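N-acetylmuramoyl-L-alanine amidase (Mycolicibacterium smegmatis, PDB 7AGM) probably hydrolyses, as a zinc-dependent amidase, the bond between N-acetylmuramic acid and L-alanine in cell-wall peptidoglycan. Local coordinates at residues 50-53 with 54-58. Residues are numbered along the deposited sequence; the frame is centred on the assembly and turned at random.
With ZN (zinc ion), chain C.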
# COMPACT_ATOMS: atom_id res chain seq x y z
N TYR A 50 -11.92 10.86 10.47
CA TYR A 50 -10.88 9.88 10.78
C TYR A 50 -9.91 9.85 9.60
O TYR A 50 -10.33 9.58 8.47
CB TYR A 50 -11.48 8.50 11.03
CG TYR A 50 -10.45 7.42 11.28
CD1 TYR A 50 -9.65 7.44 12.42
CD2 TYR A 50 -10.28 6.39 10.38
CE1 TYR A 50 -8.69 6.45 12.64
CE2 TYR A 50 -9.33 5.40 10.58
CZ TYR A 50 -8.54 5.43 11.71
OH TYR A 50 -7.61 4.43 11.89
N PRO A 51 -8.63 10.17 9.80
CA PRO A 51 -7.74 10.39 8.65
C PRO A 51 -7.10 9.13 8.10
O PRO A 51 -6.76 8.19 8.82
CB PRO A 51 -6.66 11.32 9.23
CG PRO A 51 -6.59 10.95 10.68
CD PRO A 51 -7.98 10.50 11.08
N GLU A 52 -6.92 9.15 6.77
CA GLU A 52 -6.22 8.07 6.08
C GLU A 52 -4.89 7.75 6.74
O GLU A 52 -4.54 6.57 6.91
CB GLU A 52 -6.00 8.44 4.62
CG GLU A 52 -5.27 7.34 3.85
CD GLU A 52 -5.00 7.69 2.41
OE1 GLU A 52 -5.44 8.78 1.97
OE2 GLU A 52 -4.33 6.90 1.71
N HIS A 53 -4.13 8.78 7.15
CA HIS A 53 -2.79 8.51 7.66
C HIS A 53 -2.82 7.67 8.93
O HIS A 53 -1.89 6.89 9.17
CB HIS A 53 -2.01 9.81 7.86
CG HIS A 53 -2.45 10.65 9.02
ND1 HIS A 53 -2.09 10.37 10.32
CD2 HIS A 53 -3.19 11.78 9.07
CE1 HIS A 53 -2.61 11.28 11.13
NE2 HIS A 53 -3.27 12.15 10.39
N SER A 54 -3.87 7.79 9.76
CA SER A 54 -3.96 6.96 10.95
C SER A 54 -4.41 5.54 10.61
O SER A 54 -3.91 4.57 11.19
CB SER A 54 -4.89 7.59 11.98
OG SER A 54 -4.38 8.85 12.40
N PHE A 55 -5.33 5.41 9.65
CA PHE A 55 -5.73 4.08 9.19
C PHE A 55 -4.53 3.32 8.63
O PHE A 55 -4.32 2.14 8.96
CB PHE A 55 -6.81 4.17 8.12
CG PHE A 55 -7.00 2.88 7.38
CD1 PHE A 55 -7.66 1.81 7.98
CD2 PHE A 55 -6.48 2.70 6.10
CE1 PHE A 55 -7.81 0.60 7.32
CE2 PHE A 55 -6.64 1.50 5.43
CZ PHE A 55 -7.30 0.44 6.03
N THR A 56 -3.75 3.96 7.75
CA THR A 56 -2.64 3.24 7.14
C THR A 56 -1.58 2.89 8.17
O THR A 56 -0.99 1.81 8.12
CB THR A 56 -2.03 4.05 6.00
OG1 THR A 56 -1.39 5.22 6.52
CG2 THR A 56 -3.08 4.44 4.95
N TRP A 57 -1.34 3.79 9.12
CA TRP A 57 -0.34 3.55 10.16
C TRP A 57 -0.71 2.32 10.99
O TRP A 57 0.07 1.36 11.10
CB TRP A 57 -0.22 4.79 11.03
CG TRP A 57 0.63 4.61 12.24
CD1 TRP A 57 0.23 4.58 13.55
CD2 TRP A 57 2.06 4.43 12.26
NE1 TRP A 57 1.31 4.40 14.38
CE2 TRP A 57 2.44 4.31 13.61
CE3 TRP A 57 3.04 4.36 11.27
CZ2 TRP A 57 3.77 4.12 13.99
CZ3 TRP A 57 4.36 4.18 11.65
CH2 TRP A 57 4.71 4.05 13.00
N ASP A 58 -1.91 2.32 11.57
CA ASP A 58 -2.27 1.23 12.47
C ASP A 58 -2.40 -0.10 11.72
O ASP A 58 -1.95 -1.14 12.21
CB ASP A 58 -3.55 1.56 13.24
CG ASP A 58 -3.84 0.55 14.31
OD1 ASP A 58 -3.12 0.55 15.32
OD2 ASP A 58 -4.77 -0.27 14.12
ZN ZN C . -3.36 7.56 0.03
O HOH W 1 -4.52 9.23 -0.66
O HOH W 2 -2.64 8.37 -1.91
O HOH W 3 -4.98 6.94 -1.10
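Helix 52-69 begins with P51 as N-cap residue, its carbonyl O accepting F55 N at 3.2 Å and, weakly, S54 N, after which E52 O takes T56 N at 2.9 Å and H53 O takes W57 N. Ahead of this first turn, Y50 lies against the helix start: its side chain crosses that of F55 at about a right angle, with CE2 3.7 Å from F55 CB, while Y50 OH comes within 3.3 Å of F55 CA. The E52 side chain, extended and with CG anti to the backbone N (chi1 -180°), sends OE2 to the zinc ion at 2.0 Å, and CG passes 3.8 Å from T56 CG2. In this Amidase_3 zinc amidase, the first turn of the helix thus supplies one protein ligand of the metal; H17 and H107 complete the protein part of the site, and three waters fill the remaining positions. One of those waters also donates to E52 OE1 at 2.8 Å, so both carboxylate oxygens are engaged at the site, and T44 is hydrogen-bonded to E52 as well. On another side of the turn, H53 CE1 lies 3.3 Å from S54 OG, and D81 ties the two side chains together, its OD1 pairing with H53 ND1 and its OD2 with S54 OG. T56 OG1 sits near H53 O and hydrogen-bonds with the carbonyl of G16, next to the zinc ligand H17.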